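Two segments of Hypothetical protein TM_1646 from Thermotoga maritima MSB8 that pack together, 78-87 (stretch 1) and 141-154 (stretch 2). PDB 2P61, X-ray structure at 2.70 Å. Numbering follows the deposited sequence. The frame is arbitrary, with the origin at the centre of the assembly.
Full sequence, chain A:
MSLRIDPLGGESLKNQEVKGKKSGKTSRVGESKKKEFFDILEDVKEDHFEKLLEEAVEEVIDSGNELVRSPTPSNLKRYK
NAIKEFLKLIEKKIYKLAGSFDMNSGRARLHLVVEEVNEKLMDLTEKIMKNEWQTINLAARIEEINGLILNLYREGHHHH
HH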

# COMPACT_ATOMS: atom_id res chain seq x y z
N ARG A 78 -8.80 3.26 7.13
CA ARG A 78 -8.61 4.00 5.89
C ARG A 78 -7.25 3.47 5.45
O ARG A 78 -7.03 3.22 4.21
CB ARG A 78 -8.52 5.50 6.21
CG ARG A 78 -8.97 6.47 5.10
CD ARG A 78 -8.58 8.04 5.36
NE ARG A 78 -8.14 8.63 4.09
CZ ARG A 78 -7.76 9.88 3.87
NH1 ARG A 78 -7.75 10.78 4.86
NH2 ARG A 78 -7.33 10.24 2.65
N TYR A 79 -6.35 3.24 6.47
CA TYR A 79 -4.93 2.83 6.17
C TYR A 79 -4.75 1.41 5.55
O TYR A 79 -4.15 1.23 4.46
CB TYR A 79 -3.97 3.01 7.40
CG TYR A 79 -2.45 2.99 7.01
CD1 TYR A 79 -1.96 3.79 5.97
CD2 TYR A 79 -1.52 2.15 7.65
CE1 TYR A 79 -0.61 3.75 5.55
CE2 TYR A 79 -0.18 2.11 7.29
CZ TYR A 79 0.28 2.94 6.25
OH TYR A 79 1.63 2.98 5.86
N LYS A 80 -5.17 0.43 6.36
CA LYS A 80 -5.26 -0.99 6.04
C LYS A 80 -6.03 -1.18 4.77
O LYS A 80 -5.56 -1.89 3.90
CB LYS A 80 -5.97 -1.68 7.18
CG LYS A 80 -5.22 -1.61 8.52
CD LYS A 80 -5.14 -2.96 9.17
CE LYS A 80 -5.00 -2.88 10.67
NZ LYS A 80 -4.29 -4.17 11.13
N ASN A 81 -7.21 -0.55 4.64
CA ASN A 81 -7.98 -0.63 3.38
C ASN A 81 -7.20 -0.14 2.15
O ASN A 81 -7.11 -0.82 1.14
CB ASN A 81 -9.33 0.11 3.43
CG ASN A 81 -10.34 -0.55 4.40
OD1 ASN A 81 -10.26 -1.76 4.78
ND2 ASN A 81 -11.31 0.24 4.80
N ALA A 82 -6.65 1.06 2.25
CA ALA A 82 -5.90 1.68 1.21
C ALA A 82 -4.77 0.79 0.83
O ALA A 82 -4.52 0.59 -0.35
CB ALA A 82 -5.38 2.97 1.71
N ILE A 83 -4.07 0.23 1.79
CA ILE A 83 -2.96 -0.67 1.44
C ILE A 83 -3.46 -1.96 0.80
O ILE A 83 -2.75 -2.45 -0.10
CB ILE A 83 -2.10 -1.03 2.63
CG1 ILE A 83 -1.23 0.14 3.00
CG2 ILE A 83 -1.31 -2.24 2.36
CD1 ILE A 83 -0.41 -0.11 4.26
N LYS A 84 -4.63 -2.49 1.25
CA LYS A 84 -5.35 -3.59 0.60
C LYS A 84 -5.60 -3.32 -0.88
O LYS A 84 -5.20 -4.08 -1.77
CB LYS A 84 -6.72 -3.85 1.26
CG LYS A 84 -6.80 -4.98 2.33
CD LYS A 84 -8.03 -5.93 2.09
CE LYS A 84 -9.21 -5.58 3.08
NZ LYS A 84 -9.74 -6.72 3.99
N GLU A 85 -6.25 -2.20 -1.15
CA GLU A 85 -6.51 -1.84 -2.48
C GLU A 85 -5.18 -1.68 -3.19
O GLU A 85 -5.01 -2.23 -4.29
CB GLU A 85 -7.33 -0.59 -2.51
CG GLU A 85 -8.81 -0.78 -2.94
CD GLU A 85 -9.61 -1.69 -2.00
OE1 GLU A 85 -9.91 -1.25 -0.85
OE2 GLU A 85 -9.91 -2.84 -2.41
N PHE A 86 -4.17 -1.00 -2.59
CA PHE A 86 -2.90 -0.94 -3.35
C PHE A 86 -2.42 -2.36 -3.78
O PHE A 86 -2.08 -2.57 -4.93
CB PHE A 86 -1.80 -0.05 -2.72
CG PHE A 86 -0.54 -0.08 -3.49
CD1 PHE A 86 -0.36 0.76 -4.55
CD2 PHE A 86 0.43 -1.00 -3.21
CE1 PHE A 86 0.76 0.69 -5.34
CE2 PHE A 86 1.57 -1.07 -3.99
CZ PHE A 86 1.70 -0.23 -5.06
N LEU A 87 -2.46 -3.34 -2.90
CA LEU A 87 -1.84 -4.70 -3.21
C LEU A 87 -2.56 -5.56 -4.35
O LEU A 87 -1.92 -6.38 -5.02
CB LEU A 87 -1.59 -5.53 -1.91
CG LEU A 87 -0.62 -4.90 -0.91
CD1 LEU A 87 -0.36 -5.62 0.37
CD2 LEU A 87 0.79 -4.67 -1.55
N ARG A 141 7.03 3.99 11.86
CA ARG A 141 6.33 2.78 11.38
C ARG A 141 5.64 3.06 10.07
O ARG A 141 5.63 2.20 9.21
CB ARG A 141 5.27 2.36 12.38
CG ARG A 141 5.91 1.75 13.56
CD ARG A 141 4.91 1.09 14.43
NE ARG A 141 5.60 0.56 15.59
CZ ARG A 141 6.13 -0.64 15.63
NH1 ARG A 141 5.98 -1.48 14.60
NH2 ARG A 141 6.78 -0.99 16.71
N ILE A 142 5.10 4.26 9.89
CA ILE A 142 4.49 4.56 8.62
C ILE A 142 5.46 4.97 7.44
O ILE A 142 5.22 4.61 6.29
CB ILE A 142 3.34 5.52 8.85
CG1 ILE A 142 2.20 4.77 9.57
CG2 ILE A 142 2.86 6.14 7.57
CD1 ILE A 142 1.28 5.77 10.21
N GLU A 143 6.56 5.69 7.70
CA GLU A 143 7.48 5.93 6.64
C GLU A 143 7.96 4.58 6.13
O GLU A 143 8.07 4.33 4.91
CB GLU A 143 8.61 6.82 7.14
CG GLU A 143 8.12 8.27 7.12
CD GLU A 143 8.82 9.21 8.04
OE1 GLU A 143 9.66 8.69 8.87
OE2 GLU A 143 8.51 10.47 7.87
N GLU A 144 8.22 3.68 7.06
CA GLU A 144 8.73 2.40 6.69
C GLU A 144 7.73 1.59 5.87
O GLU A 144 8.13 1.06 4.85
CB GLU A 144 9.27 1.66 7.93
CG GLU A 144 9.17 0.14 7.90
CD GLU A 144 9.94 -0.56 9.09
OE1 GLU A 144 9.43 -0.59 10.29
OE2 GLU A 144 11.04 -1.11 8.78
N ILE A 145 6.44 1.49 6.25
CA ILE A 145 5.46 0.77 5.43
C ILE A 145 5.22 1.46 4.05
O ILE A 145 5.22 0.77 2.95
CB ILE A 145 4.12 0.52 6.19
CG1 ILE A 145 4.25 -0.49 7.32
CG2 ILE A 145 2.97 0.10 5.24
CD1 ILE A 145 3.26 -0.09 8.39
N ASN A 146 5.03 2.80 4.05
CA ASN A 146 5.11 3.53 2.77
C ASN A 146 6.38 3.16 1.97
O ASN A 146 6.35 3.02 0.77
CB ASN A 146 5.09 4.98 3.04
CG ASN A 146 3.80 5.40 3.73
OD1 ASN A 146 2.97 4.52 4.15
ND2 ASN A 146 3.62 6.74 3.91
N GLY A 147 7.53 3.01 2.65
CA GLY A 147 8.77 2.88 1.93
C GLY A 147 8.53 1.69 1.09
O GLY A 147 8.77 1.74 -0.08
N LEU A 148 7.96 0.66 1.69
CA LEU A 148 7.79 -0.65 1.05
C LEU A 148 6.71 -0.67 -0.02
O LEU A 148 6.75 -1.47 -0.95
CB LEU A 148 7.44 -1.74 2.08
CG LEU A 148 8.42 -2.01 3.23
CD1 LEU A 148 7.72 -2.96 4.20
CD2 LEU A 148 9.64 -2.60 2.68
N ILE A 149 5.74 0.21 0.13
CA ILE A 149 4.72 0.24 -0.84
C ILE A 149 5.25 0.88 -2.06
O ILE A 149 4.99 0.38 -3.13
CB ILE A 149 3.41 0.83 -0.30
CG1 ILE A 149 2.70 -0.28 0.49
CG2 ILE A 149 2.54 1.48 -1.45
CD1 ILE A 149 1.98 0.30 1.64
N LEU A 150 6.04 1.93 -1.91
CA LEU A 150 6.73 2.60 -3.04
C LEU A 150 7.81 1.75 -3.74
O LEU A 150 8.01 1.88 -4.93
CB LEU A 150 7.30 3.97 -2.61
CG LEU A 150 6.33 5.07 -2.20
CD1 LEU A 150 7.09 6.10 -1.46
CD2 LEU A 150 5.54 5.73 -3.40
N ASN A 151 8.53 0.88 -3.04
CA ASN A 151 9.31 -0.12 -3.81
C ASN A 151 8.40 -0.88 -4.76
O ASN A 151 8.62 -0.82 -5.96
CB ASN A 151 10.01 -1.16 -2.94
CG ASN A 151 11.00 -0.53 -1.97
OD1 ASN A 151 11.29 -1.11 -0.93
ND2 ASN A 151 11.54 0.65 -2.31
N LEU A 152 7.39 -1.54 -4.19
CA LEU A 152 6.32 -2.24 -4.92
C LEU A 152 5.79 -1.45 -6.08
O LEU A 152 5.63 -1.97 -7.14
CB LEU A 152 5.15 -2.59 -3.97
CG LEU A 152 5.42 -3.85 -3.14
CD1 LEU A 152 4.33 -4.25 -2.21
CD2 LEU A 152 5.75 -4.95 -4.08
N TYR A 153 5.52 -0.19 -5.90
CA TYR A 153 5.07 0.56 -7.03
C TYR A 153 6.10 0.62 -8.15
O TYR A 153 5.75 0.74 -9.31
CB TYR A 153 4.78 1.97 -6.54
CG TYR A 153 4.12 2.90 -7.49
CD1 TYR A 153 3.20 2.48 -8.46
CD2 TYR A 153 4.36 4.22 -7.38
CE1 TYR A 153 2.57 3.41 -9.30
CE2 TYR A 153 3.73 5.13 -8.20
CZ TYR A 153 2.85 4.74 -9.13
OH TYR A 153 2.30 5.73 -9.88
N ARG A 154 7.38 0.60 -7.82
CA ARG A 154 8.39 0.72 -8.86
C ARG A 154 8.79 -0.67 -9.38
O ARG A 154 9.96 -1.01 -9.36
CB ARG A 154 9.58 1.53 -8.34
CG ARG A 154 10.51 0.78 -7.48
CD ARG A 154 11.75 1.60 -6.98
NE ARG A 154 12.45 2.20 -8.10
CZ ARG A 154 12.76 3.49 -8.21
NH1 ARG A 154 12.49 4.38 -7.23
NH2 ARG A 154 13.38 3.88 -9.33

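Two helices of one chain run nearly parallel and pack through a narrow apolar seam, with a single side-chain hydrogen bond toward the N-terminal end of the two stretches. The axes diverge by 18° and approach to 11.6 Å, a spacing at which side chains make nearly all of the contact; the exception is Phe86 CZ, 3.9 Å from the backbone Tyr153 N. Even the CA atoms of Ile83 and Ile149 stand 8.1 Å apart. The two stretches together bury 426 Å².

On the first helix the contacting residues are Tyr79, Ile83, Phe86 and Leu87, a spacing of three and four that keeps them on one side of the helix. Tyr79 (chi1 t) reaches furthest: its OH donates to Asn146 OD1 at 2.7 Å, the acceptor lying near the ring plane at its edge. Asn146, whose CA-to-CB bond points sideways, still presents its amide oxygen here, so two buried polar groups satisfy each other. Isoleucines of the partner helix flank the tyrosine, with Ile145 CG2 3.2 Å from Tyr79 OH and Ile142 CG1 4.2 Å from Tyr79 CE2.

One turn on, Ile83 points toward the partner helix and bridges two isoleucines: its CD1 meets Ile145 CG2 at 3.5 Å, and its CG1 meets Ile149 CD1, also at 3.5 Å. These branched side chains fill the space between the backbones without needing polar partners.

Phe86 (chi1 t, chi2 85°) offers both face and edge. Ile149 CG2 sits over one face, 3.8 Å from the ring centroid and 16° off the normal, a CH-pi arrangement, while at the edge Phe86 CE2 lies 3.9 Å from Leu152 CB. Phe86 CZ approaches Tyr153 CB at 4.1 Å, where the partly exposed Tyr153 borders the contact. Leu87 starts sideways, but its end comes nearer, bringing CD2 to 3.6 Å from Leu152 CD1. The charged residues of both stretches take no part.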